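Local coordinates for sugar-binding transcriptional regulator, LacI family (Enterococcus faecalis, PDB 3CS3), which probably binds a sugar effector and regulates transcription by binding DNA, as LacI-family repressors generally do, at residues K48-K56 against D65-F76; A77-D87 against H92-L100. All coordinates share one frame; numbering follows the deposited sequence.

Interaction 1. Residues K48-K56 against D65-F76; sequences KSHLFIPEK and DWTFPTKEIEKF
His-50 turns its ring toward Phe-68 and Pro-69 with CG between its own backbone N and carbonyl carbon (chi1 62°). Phe-68 meets it with CG anti to the backbone N (chi1 -158°), which puts the ring face beneath His-50 CB. This CB sits 3.5 Å from the centroid of the Phe-68 ring, almost on its normal, a CH-pi contact. Pro-69 CD lies in the same way over one face of the His-50 ring, 3.6 Å from its centroid. The two rings themselves are oblique, with planes at 44°. In the type I periplasmic-binding-protein fold of LacI regulators, 48-56 belongs to the loop that follows strand 40-45. The segment 65-76 follows strand 60-64 and runs on into helix 70-78. Pro-69 is the N-cap residue of that helix. Further along, Ile-53 spans two aromatic rings. Its CD1 reaches Phe-68 CZ at 3.9 Å, and its CG2 reaches Phe-76 CE1 at 3.6 Å. Glu-55 CB comes in at the edge of the Phe-76 ring. At the polar end two waters join the segments through Asp-65 OD2. One bonds Ser-49 OG, which also bonds Gly-46 O; the other, in the plane of the His-50 ring, bonds ND1 at 3.0 Å. Asp-65 OD1 takes two bonds from one face of its carboxylate, from Thr-67 N (an Asx turn) and Thr-67 OG1. Tyr-14 packs edge-to-face with Phe-68.

Interaction 2. Residues A77-D87 against H92-L100; sequences AERGHSIVVLD and HRNIRQVLL. With SO4 (sulfate ion), chain B; SO4 (sulfate ion), chain E.
Ile-83 and Val-85 bond through the backbone to Asn-94, Arg-96 and Val-98. Ile-83 N bonds Asn-94 O at 2.9 Å, and Arg-96 N returns to Ile-83 O. Val-85 N then bonds Arg-96 O, and Val-98 N bonds Val-85 O. Strands 82-85 and 95-100 are thus adjacent and parallel in the sheet of this lobe, and the link between them contains no helix. Their axes are at 24° to each other. On one face of the sheet Val-85 CG2 meets Ile-95 CG2 at 4.0 Å, and Ile-95 CG1 packs on Ala-77 CB. On the other face Val-84 CG1 meets Val-98 CG2 at 3.8 Å. Leu-86 lies side by side with Val-98. Ser-82 OG donates to Asn-94 OD1 at 3.2 Å, from above the amide plane. His-92 NE2 makes a weak bond to Glu-78 OE2, whose side chain is poorly ordered.

Two sulfates, probably from the crystallisation liquor, are bound beside 92-100. Arg-96 bends at chi2 (-63°) and serves both. NH1 bonds O3 of the chain B sulfate at 2.8 Å, and NH2 bonds O4 of that ion and O2 of the chain E sulfate. The B sulfate O3 and E sulfate O2 lie near the guanidinium plane. NH1 also donates to Ile-95 O, which ties the guanidinium to its own strand. Asn-94 N bonds O2 of the chain B sulfate at 3.0 Å.

Strand 60-64 flanks 82-85 and strand 255-262 flanks 95-100. Helix 70-78 covers the Ile-83 and Ile-95 face, while helix 232-247 packs on Ser-82, Leu-86 and Arg-96.

Interactions 1 and 2 follow in series along the chain, with centres 12 Å apart in the same lobe. Helix 70-78 serves both: Pro-69 at its N-cap and Glu-72 and Phe-76 on one side face the loop at 48-56, and its end leads into 77-87. They also touch directly. Asp-65 N probably bonds Asp-87 OD2, and Glu-55 O probably bonds His-81 NE2. The backbone of Ile-73 packs on Ile-83. Interaction 2 pairs two strands of the mixed sheet, and interaction 1 lies between the loop after strand 40-45 and the segment after strand 60-64. Through helix 70-78 the loop 48-56, which also meets the second subunit at Lys-48 and Phe-52, is tied to the sheet.

Interaction 1. Residues K48-K56 against D65-F76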
loop_
_atom_site.group_PDB
_atom_site.type_symbol
_atom_site.label_atom_id
_atom_site.label_comp_id
_atom_site.label_asym_id
_atom_site.label_seq_id
_atom_site.Cartn_x
_atom_site.Cartn_y
_atom_site.Cartn_z
ATOM N N LYS A 48 -4.804 11.295 -13.509
ATOM C CA LYS A 48 -4.509 11.528 -14.919
ATOM C C LYS A 48 -3.847 10.319 -15.579
ATOM O O LYS A 48 -3.330 10.432 -16.690
ATOM C CB LYS A 48 -3.606 12.762 -15.079
ATOM C CG LYS A 48 -4.188 14.079 -14.561
ATOM C CD LYS A 48 -5.137 14.727 -15.568
ATOM C CE LYS A 48 -5.534 16.139 -15.146
ATOM N NZ LYS A 48 -6.304 16.167 -13.865
ATOM N N SER A 49 -3.877 9.171 -14.901
ATOM C CA SER A 49 -3.182 7.957 -15.361
ATOM C C SER A 49 -3.784 7.326 -16.622
ATOM O O SER A 49 -3.086 6.631 -17.366
ATOM C CB SER A 49 -3.113 6.917 -14.240
ATOM O OG SER A 49 -4.398 6.394 -13.951
ATOM N N HIS A 50 -5.070 7.574 -16.855
ATOM C CA HIS A 50 -5.761 7.075 -18.042
ATOM C C HIS A 50 -5.486 7.904 -19.299
ATOM O O HIS A 50 -5.754 7.448 -20.413
ATOM C CB HIS A 50 -7.269 6.972 -17.788
ATOM C CG HIS A 50 -7.930 8.278 -17.476
ATOM N ND1 HIS A 50 -8.080 8.747 -16.188
ATOM C CD2 HIS A 50 -8.500 9.206 -18.282
ATOM C CE1 HIS A 50 -8.706 9.910 -16.215
ATOM N NE2 HIS A 50 -8.973 10.211 -17.473
ATOM N N LEU A 51 -4.970 9.121 -19.117
ATOM C CA LEU A 51 -4.632 10.006 -20.236
ATOM C C LEU A 51 -3.410 9.522 -21.011
ATOM O O LEU A 51 -3.321 9.719 -22.223
ATOM C CB LEU A 51 -4.418 11.451 -19.763
ATOM C CG LEU A 51 -5.612 12.408 -19.600
ATOM C CD1 LEU A 51 -6.626 12.289 -20.742
ATOM C CD2 LEU A 51 -6.296 12.253 -18.248
ATOM N N PHE A 52 -2.474 8.893 -20.307
ATOM C CA PHE A 52 -1.313 8.286 -20.951
ATOM C C PHE A 52 -1.240 6.789 -20.702
ATOM O O PHE A 52 -0.552 6.321 -19.789
ATOM C CB PHE A 52 -0.000 8.971 -20.562
ATOM C CG PHE A 52 -0.067 9.738 -19.283
ATOM C CD1 PHE A 52 -0.250 11.117 -19.300
ATOM C CD2 PHE A 52 0.061 9.092 -18.063
ATOM C CE1 PHE A 52 -0.308 11.839 -18.125
ATOM C CE2 PHE A 52 -0.003 9.806 -16.886
ATOM C CZ PHE A 52 -0.181 11.185 -16.912
ATOM N N ILE A 53 -1.979 6.053 -21.524
ATOM C CA ILE A 53 -1.860 4.613 -21.596
ATOM C C ILE A 53 -0.820 4.309 -22.670
ATOM O O ILE A 53 -1.017 4.666 -23.838
ATOM C CB ILE A 53 -3.198 3.950 -21.990
ATOM C CG1 ILE A 53 -4.333 4.406 -21.067
ATOM C CG2 ILE A 53 -3.060 2.439 -21.975
ATOM C CD1 ILE A 53 -5.720 4.259 -21.678
ATOM N N PRO A 54 0.306 3.674 -22.280
ATOM C CA PRO A 54 1.284 3.205 -23.269
ATOM C C PRO A 54 0.735 2.020 -24.078
ATOM O O PRO A 54 1.080 0.862 -23.815
ATOM C CB PRO A 54 2.492 2.804 -22.414
ATOM C CG PRO A 54 1.939 2.530 -21.055
ATOM C CD PRO A 54 0.727 3.389 -20.894
ATOM N N GLU A 55 -0.110 2.330 -25.062
ATOM C CA GLU A 55 -0.836 1.322 -25.836
ATOM C C GLU A 55 0.075 0.581 -26.823
ATOM O O GLU A 55 -0.243 -0.525 -27.268
ATOM C CB GLU A 55 -2.061 1.954 -26.525
ATOM C CG GLU A 55 -1.825 2.582 -27.894
ATOM C CD GLU A 55 -2.381 1.732 -29.024
ATOM O OE1 GLU A 55 -1.583 1.103 -29.751
ATOM O OE2 GLU A 55 -3.621 1.688 -29.178
ATOM N N LYS A 56 1.215 1.196 -27.135
ATOM C CA LYS A 56 2.252 0.583 -27.959
ATOM C C LYS A 56 3.277 -0.153 -27.092
ATOM O O LYS A 56 4.360 -0.502 -27.563
ATOM C CB LYS A 56 2.954 1.651 -28.809
ATOM C CG LYS A 56 2.069 2.324 -29.849
ATOM C CD LYS A 56 2.787 3.491 -30.514
ATOM C CE LYS A 56 1.900 4.186 -31.543
ATOM N NZ LYS A 56 0.747 4.903 -30.923
ATOM N N ASP A 65 -10.241 1.129 -10.715
ATOM C CA ASP A 65 -10.134 2.576 -10.545
ATOM C C ASP A 65 -11.420 3.228 -11.037
ATOM O O ASP A 65 -11.664 3.269 -12.238
ATOM C CB ASP A 65 -8.938 3.113 -11.349
ATOM C CG ASP A 65 -8.699 4.611 -11.151
ATOM O OD1 ASP A 65 -9.379 5.259 -10.319
ATOM O OD2 ASP A 65 -7.808 5.146 -11.845
ATOM N N TRP A 66 -12.217 3.761 -10.111
ATOM C CA TRP A 66 -13.514 4.368 -10.442
ATOM C C TRP A 66 -13.394 5.695 -11.206
ATOM O O TRP A 66 -14.348 6.124 -11.856
ATOM C CB TRP A 66 -14.373 4.549 -9.179
ATOM C CG TRP A 66 -13.887 5.645 -8.279
ATOM C CD1 TRP A 66 -12.894 5.556 -7.355
ATOM C CD2 TRP A 66 -14.361 6.999 -8.231
ATOM N NE1 TRP A 66 -12.716 6.765 -6.726
ATOM C CE2 TRP A 66 -13.600 7.672 -7.247
ATOM C CE3 TRP A 66 -15.352 7.710 -8.927
ATOM C CZ2 TRP A 66 -13.803 9.025 -6.928
ATOM C CZ3 TRP A 66 -15.555 9.058 -8.613
ATOM C CH2 TRP A 66 -14.781 9.698 -7.619
ATOM N N THR A 67 -12.229 6.335 -11.118
ATOM C CA THR A 67 -11.968 7.582 -11.846
ATOM C C THR A 67 -11.531 7.348 -13.293
ATOM O O THR A 67 -11.498 8.290 -14.087
ATOM C CB THR A 67 -10.896 8.448 -11.151
ATOM O OG1 THR A 67 -9.646 7.752 -11.134
ATOM C CG2 THR A 67 -11.313 8.794 -9.737
ATOM N N PHE A 68 -11.171 6.105 -13.620
ATOM C CA PHE A 68 -10.877 5.706 -14.995
ATOM C C PHE A 68 -12.228 5.627 -15.707
ATOM O O PHE A 68 -13.045 4.767 -15.374
ATOM C CB PHE A 68 -10.169 4.345 -15.001
ATOM C CG PHE A 68 -9.350 4.059 -16.242
ATOM C CD1 PHE A 68 -8.036 3.632 -16.124
ATOM C CD2 PHE A 68 -9.893 4.182 -17.518
ATOM C CE1 PHE A 68 -7.274 3.345 -17.252
ATOM C CE2 PHE A 68 -9.137 3.898 -18.654
ATOM C CZ PHE A 68 -7.830 3.475 -18.521
ATOM N N PRO A 69 -12.478 6.536 -16.675
ATOM C CA PRO A 69 -13.801 6.653 -17.302
ATOM C C PRO A 69 -14.095 5.483 -18.223
ATOM O O PRO A 69 -13.202 5.047 -18.952
ATOM C CB PRO A 69 -13.696 7.949 -18.120
ATOM C CG PRO A 69 -12.439 8.621 -17.647
ATOM C CD PRO A 69 -11.535 7.511 -17.245
ATOM N N THR A 70 -15.334 4.991 -18.169
ATOM C CA THR A 70 -15.802 3.848 -18.966
ATOM C C THR A 70 -15.614 4.063 -20.469
ATOM O O THR A 70 -15.179 3.149 -21.175
ATOM C CB THR A 70 -17.285 3.510 -18.648
ATOM O OG1 THR A 70 -17.440 3.332 -17.236
ATOM C CG2 THR A 70 -17.734 2.231 -19.347
ATOM N N LYS A 71 -15.912 5.273 -20.944
ATOM C CA LYS A 71 -15.728 5.636 -22.356
ATOM C C LYS A 71 -14.272 5.500 -22.827
ATOM O O LYS A 71 -14.025 5.070 -23.955
ATOM C CB LYS A 71 -16.271 7.042 -22.632
ATOM C CG LYS A 71 -17.798 7.115 -22.632
ATOM C CD LYS A 71 -18.310 8.537 -22.846
ATOM C CE LYS A 71 -19.835 8.584 -22.782
ATOM N NZ LYS A 71 -20.366 9.976 -22.790
ATOM N N GLU A 72 -13.326 5.847 -21.955
ATOM C CA GLU A 72 -11.898 5.600 -22.193
ATOM C C GLU A 72 -11.552 4.112 -22.232
ATOM O O GLU A 72 -10.650 3.708 -22.972
ATOM C CB GLU A 72 -11.034 6.296 -21.136
ATOM C CG GLU A 72 -10.131 7.398 -21.670
ATOM C CD GLU A 72 -10.887 8.651 -22.064
ATOM O OE1 GLU A 72 -10.965 8.934 -23.281
ATOM O OE2 GLU A 72 -11.402 9.348 -21.162
ATOM N N ILE A 73 -12.259 3.309 -21.435
ATOM C CA ILE A 73 -12.043 1.855 -21.404
ATOM C C ILE A 73 -12.507 1.226 -22.719
ATOM O O ILE A 73 -11.763 0.460 -23.331
ATOM C CB ILE A 73 -12.700 1.173 -20.160
ATOM C CG1 ILE A 73 -12.037 1.673 -18.873
ATOM C CG2 ILE A 73 -12.610 -0.353 -20.239
ATOM C CD1 ILE A 73 -12.543 1.034 -17.600
ATOM N N GLU A 74 -13.713 1.589 -23.158
ATOM C CA GLU A 74 -14.250 1.154 -24.453
ATOM C C GLU A 74 -13.347 1.490 -25.650
ATOM O O GLU A 74 -13.134 0.640 -26.514
ATOM C CB GLU A 74 -15.660 1.707 -24.678
ATOM C CG GLU A 74 -16.790 0.712 -24.378
ATOM C CD GLU A 74 -17.676 1.114 -23.207
ATOM O OE1 GLU A 74 -17.573 2.262 -22.731
ATOM O OE2 GLU A 74 -18.501 0.280 -22.776
ATOM N N LYS A 75 -12.817 2.716 -25.679
ATOM C CA LYS A 75 -11.909 3.174 -26.744
ATOM C C LYS A 75 -10.611 2.370 -26.807
ATOM O O LYS A 75 -10.075 2.125 -27.892
ATOM C CB LYS A 75 -11.560 4.654 -26.567
ATOM C CG LYS A 75 -12.627 5.629 -27.028
ATOM C CD LYS A 75 -12.156 7.061 -26.818
ATOM C CE LYS A 75 -13.210 8.065 -27.251
ATOM N NZ LYS A 75 -12.759 9.467 -27.021
ATOM N N PHE A 76 -10.113 1.975 -25.638
ATOM C CA PHE A 76 -8.921 1.141 -25.527
ATOM C C PHE A 76 -9.226 -0.300 -25.950
ATOM O O PHE A 76 -8.351 -0.994 -26.465
ATOM C CB PHE A 76 -8.375 1.204 -24.097
ATOM C CG PHE A 76 -7.002 0.604 -23.928
ATOM C CD1 PHE A 76 -5.929 1.041 -24.697
ATOM C CD2 PHE A 76 -6.777 -0.379 -22.970
ATOM C CE1 PHE A 76 -4.661 0.488 -24.529
ATOM C CE2 PHE A 76 -5.514 -0.937 -22.794
ATOM C CZ PHE A 76 -4.455 -0.503 -23.574
HETATM O O HOH W 1 -5.459 4.538 -12.593
HETATM O O HOH W 2 -7.452 7.439 -13.596
#

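Interaction 2. Residues A77-D87 against H92-L100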
loop_
_atom_site.group_PDB
_atom_site.type_symbol
_atom_site.label_atom_id
_atom_site.label_comp_id
_atom_site.label_asym_id
_atom_site.label_seq_id
_atom_site.Cartn_x
_atom_site.Cartn_y
_atom_site.Cartn_z
ATOM N N ALA A 77 -10.473 -0.728 -25.752
ATOM C CA ALA A 77 -10.919 -2.071 -26.133
ATOM C C ALA A 77 -11.119 -2.223 -27.642
ATOM O O ALA A 77 -10.830 -3.283 -28.211
ATOM C CB ALA A 77 -12.195 -2.449 -25.383
ATOM N N GLU A 78 -11.607 -1.159 -28.278
ATOM C CA GLU A 78 -11.867 -1.142 -29.723
ATOM C C GLU A 78 -10.589 -1.094 -30.568
ATOM O O GLU A 78 -10.605 -1.467 -31.741
ATOM C CB GLU A 78 -12.795 0.018 -30.088
ATOM C CG GLU A 78 -14.241 -0.191 -29.659
ATOM C CD GLU A 78 -14.985 1.110 -29.399
ATOM O OE1 GLU A 78 -14.427 2.198 -29.674
ATOM O OE2 GLU A 78 -16.134 1.044 -28.912
ATOM N N ARG A 79 -9.488 -0.647 -29.964
ATOM C CA ARG A 79 -8.174 -0.663 -30.613
ATOM C C ARG A 79 -7.418 -1.992 -30.432
ATOM O O ARG A 79 -6.189 -2.036 -30.547
ATOM C CB ARG A 79 -7.316 0.513 -30.128
ATOM C CG ARG A 79 -7.678 1.853 -30.750
ATOM C CD ARG A 79 -6.598 2.898 -30.497
ATOM N NE ARG A 79 -6.556 3.332 -29.102
ATOM C CZ ARG A 79 -7.271 4.337 -28.599
ATOM N NH1 ARG A 79 -8.096 5.032 -29.374
ATOM N NH2 ARG A 79 -7.160 4.649 -27.314
ATOM N N GLY A 80 -8.155 -3.064 -30.143
ATOM C CA GLY A 80 -7.590 -4.412 -30.089
ATOM C C GLY A 80 -7.083 -4.908 -28.744
ATOM O O GLY A 80 -6.717 -6.081 -28.619
ATOM N N HIS A 81 -7.058 -4.032 -27.739
ATOM C CA HIS A 81 -6.581 -4.413 -26.406
ATOM C C HIS A 81 -7.668 -5.082 -25.578
ATOM O O HIS A 81 -8.819 -4.642 -25.571
ATOM C CB HIS A 81 -6.039 -3.207 -25.646
ATOM C CG HIS A 81 -4.853 -2.565 -26.291
ATOM N ND1 HIS A 81 -4.964 -1.505 -27.164
ATOM C CD2 HIS A 81 -3.529 -2.822 -26.176
ATOM C CE1 HIS A 81 -3.760 -1.139 -27.564
ATOM N NE2 HIS A 81 -2.871 -1.924 -26.981
ATOM N N SER A 82 -7.286 -6.145 -24.875
ATOM C CA SER A 82 -8.195 -6.864 -23.989
ATOM C C SER A 82 -8.199 -6.239 -22.603
ATOM O O SER A 82 -7.153 -5.836 -22.104
ATOM C CB SER A 82 -7.781 -8.326 -23.901
ATOM O OG SER A 82 -8.047 -8.973 -25.125
ATOM N N ILE A 83 -9.375 -6.155 -21.983
ATOM C CA ILE A 83 -9.507 -5.525 -20.664
ATOM C C ILE A 83 -10.328 -6.365 -19.677
ATOM O O ILE A 83 -11.380 -6.886 -20.021
ATOM C CB ILE A 83 -10.100 -4.084 -20.773
ATOM C CG1 ILE A 83 -9.199 -3.187 -21.628
ATOM C CG2 ILE A 83 -10.235 -3.445 -19.396
ATOM C CD1 ILE A 83 -9.922 -2.086 -22.321
ATOM N N VAL A 84 -9.826 -6.506 -18.454
ATOM C CA VAL A 84 -10.626 -7.042 -17.353
ATOM C C VAL A 84 -10.927 -5.929 -16.339
ATOM O O VAL A 84 -10.019 -5.275 -15.829
ATOM C CB VAL A 84 -9.953 -8.268 -16.685
ATOM C CG1 VAL A 84 -10.750 -8.736 -15.487
ATOM C CG2 VAL A 84 -9.847 -9.408 -17.688
ATOM N N VAL A 85 -12.210 -5.690 -16.093
ATOM C CA VAL A 85 -12.628 -4.712 -15.098
ATOM C C VAL A 85 -12.967 -5.390 -13.776
ATOM O O VAL A 85 -13.567 -6.469 -13.744
ATOM C CB VAL A 85 -13.802 -3.811 -15.586
ATOM C CG1 VAL A 85 -13.310 -2.810 -16.620
ATOM C CG2 VAL A 85 -14.943 -4.636 -16.142
ATOM N N LEU A 86 -12.545 -4.752 -12.692
ATOM C CA LEU A 86 -12.733 -5.271 -11.348
ATOM C C LEU A 86 -13.660 -4.356 -10.554
ATOM O O LEU A 86 -13.896 -4.572 -9.366
ATOM C CB LEU A 86 -11.383 -5.366 -10.631
ATOM C CG LEU A 86 -10.184 -6.098 -11.242
ATOM C CD1 LEU A 86 -9.132 -6.275 -10.163
ATOM C CD2 LEU A 86 -10.550 -7.454 -11.834
ATOM N N ASP A 87 -14.201 -3.345 -11.229
ATOM C CA ASP A 87 -14.834 -2.222 -10.549
ATOM C C ASP A 87 -16.185 -1.798 -11.120
ATOM O O ASP A 87 -16.814 -0.883 -10.584
ATOM C CB ASP A 87 -13.873 -1.020 -10.539
ATOM C CG ASP A 87 -13.481 -0.549 -11.944
ATOM O OD1 ASP A 87 -13.853 -1.186 -12.954
ATOM O OD2 ASP A 87 -12.786 0.477 -12.040
ATOM N N HIS A 92 -19.552 -4.670 -23.501
ATOM C CA HIS A 92 -18.659 -4.509 -24.642
ATOM C C HIS A 92 -17.820 -5.761 -24.876
ATOM O O HIS A 92 -17.442 -6.457 -23.930
ATOM C CB HIS A 92 -17.751 -3.300 -24.407
ATOM C CG HIS A 92 -17.075 -2.792 -25.643
ATOM N ND1 HIS A 92 -15.758 -3.070 -25.941
ATOM C CD2 HIS A 92 -17.530 -2.008 -26.650
ATOM C CE1 HIS A 92 -15.432 -2.485 -27.080
ATOM N NE2 HIS A 92 -16.490 -1.835 -27.531
ATOM N N ARG A 93 -17.555 -6.056 -26.146
ATOM C CA ARG A 93 -16.650 -7.143 -26.500
ATOM C C ARG A 93 -15.220 -6.716 -26.181
ATOM O O ARG A 93 -14.920 -5.518 -26.162
ATOM C CB ARG A 93 -16.803 -7.557 -27.973
ATOM C CG ARG A 93 -16.561 -6.450 -28.996
ATOM C CD ARG A 93 -16.189 -7.030 -30.351
ATOM N NE ARG A 93 -14.862 -7.649 -30.334
ATOM C CZ ARG A 93 -14.323 -8.319 -31.351
ATOM N NH1 ARG A 93 -13.109 -8.839 -31.226
ATOM N NH2 ARG A 93 -14.989 -8.472 -32.489
ATOM N N ASN A 94 -14.362 -7.703 -25.916
ATOM C CA ASN A 94 -12.985 -7.493 -25.430
ATOM C C ASN A 94 -12.855 -7.073 -23.960
ATOM O O ASN A 94 -11.748 -6.842 -23.476
ATOM C CB ASN A 94 -12.173 -6.555 -26.340
ATOM C CG ASN A 94 -11.235 -7.301 -27.256
ATOM O OD1 ASN A 94 -10.674 -8.339 -26.887
ATOM N ND2 ASN A 94 -11.044 -6.766 -28.456
ATOM N N ILE A 95 -13.981 -6.976 -23.255
ATOM C CA ILE A 95 -13.965 -6.673 -21.829
ATOM C C ILE A 95 -14.665 -7.769 -21.022
ATOM O O ILE A 95 -15.720 -8.254 -21.417
ATOM C CB ILE A 95 -14.551 -5.266 -21.507
ATOM C CG1 ILE A 95 -13.983 -4.205 -22.468
ATOM C CG2 ILE A 95 -14.235 -4.873 -20.061
ATOM C CD1 ILE A 95 -14.626 -2.835 -22.363
ATOM N N ARG A 96 -14.048 -8.177 -19.914
ATOM C CA ARG A 96 -14.666 -9.104 -18.967
ATOM C C ARG A 96 -14.659 -8.528 -17.560
ATOM O O ARG A 96 -13.950 -7.563 -17.298
ATOM C CB ARG A 96 -13.955 -10.455 -18.986
ATOM C CG ARG A 96 -14.090 -11.192 -20.303
ATOM C CD ARG A 96 -15.548 -11.547 -20.640
ATOM N NE ARG A 96 -15.562 -12.429 -21.801
ATOM C CZ ARG A 96 -15.668 -12.010 -23.059
ATOM N NH1 ARG A 96 -15.809 -10.717 -23.326
ATOM N NH2 ARG A 96 -15.639 -12.886 -24.051
ATOM N N GLN A 97 -15.440 -9.130 -16.661
ATOM C CA GLN A 97 -15.585 -8.641 -15.287
ATOM C C GLN A 97 -15.148 -9.678 -14.275
ATOM O O GLN A 97 -15.538 -10.836 -14.373
ATOM C CB GLN A 97 -17.041 -8.297 -14.977
ATOM C CG GLN A 97 -17.747 -7.416 -15.979
ATOM C CD GLN A 97 -19.263 -7.557 -15.903
ATOM O OE1 GLN A 97 -19.981 -7.053 -16.763
ATOM N NE2 GLN A 97 -19.756 -8.242 -14.869
ATOM N N VAL A 98 -14.338 -9.268 -13.303
ATOM C CA VAL A 98 -14.125 -10.074 -12.097
ATOM C C VAL A 98 -14.456 -9.197 -10.893
ATOM O O VAL A 98 -13.626 -8.419 -10.426
ATOM C CB VAL A 98 -12.693 -10.676 -11.979
ATOM C CG1 VAL A 98 -12.626 -11.643 -10.798
ATOM C CG2 VAL A 98 -12.295 -11.405 -13.248
ATOM N N LEU A 99 -15.685 -9.323 -10.408
ATOM C CA LEU A 99 -16.230 -8.387 -9.428
ATOM C C LEU A 99 -16.419 -9.014 -8.057
ATOM O O LEU A 99 -16.594 -10.222 -7.944
ATOM C CB LEU A 99 -17.569 -7.839 -9.923
ATOM C CG LEU A 99 -17.634 -7.222 -11.321
ATOM C CD1 LEU A 99 -19.041 -6.745 -11.609
ATOM C CD2 LEU A 99 -16.646 -6.077 -11.475
ATOM N N LEU A 100 -16.375 -8.188 -7.014
ATOM C CA LEU A 100 -16.754 -8.650 -5.684
ATOM C C LEU A 100 -18.257 -8.859 -5.637
ATOM O O LEU A 100 -19.016 -8.131 -6.279
ATOM C CB LEU A 100 -16.358 -7.645 -4.602
ATOM C CG LEU A 100 -14.886 -7.288 -4.419
ATOM C CD1 LEU A 100 -14.748 -6.262 -3.313
ATOM C CD2 LEU A 100 -14.055 -8.520 -4.121
HETATM S S SO4 B . -15.242 -11.051 -27.012
HETATM O O1 SO4 B . -15.666 -10.766 -28.378
HETATM O O2 SO4 B . -13.912 -10.489 -26.798
HETATM O O3 SO4 B . -16.196 -10.458 -26.082
HETATM O O4 SO4 B . -15.190 -12.496 -26.806
HETATM S S SO4 E . -16.781 -16.020 -23.000
HETATM O O1 SO4 E . -17.350 -15.256 -21.893
HETATM O O2 SO4 E . -15.384 -15.642 -23.196
HETATM O O3 SO4 E . -16.860 -17.447 -22.702
HETATM O O4 SO4 E . -17.540 -15.729 -24.213
HETATM O O HOH W 3 -16.062 -5.157 -7.558
#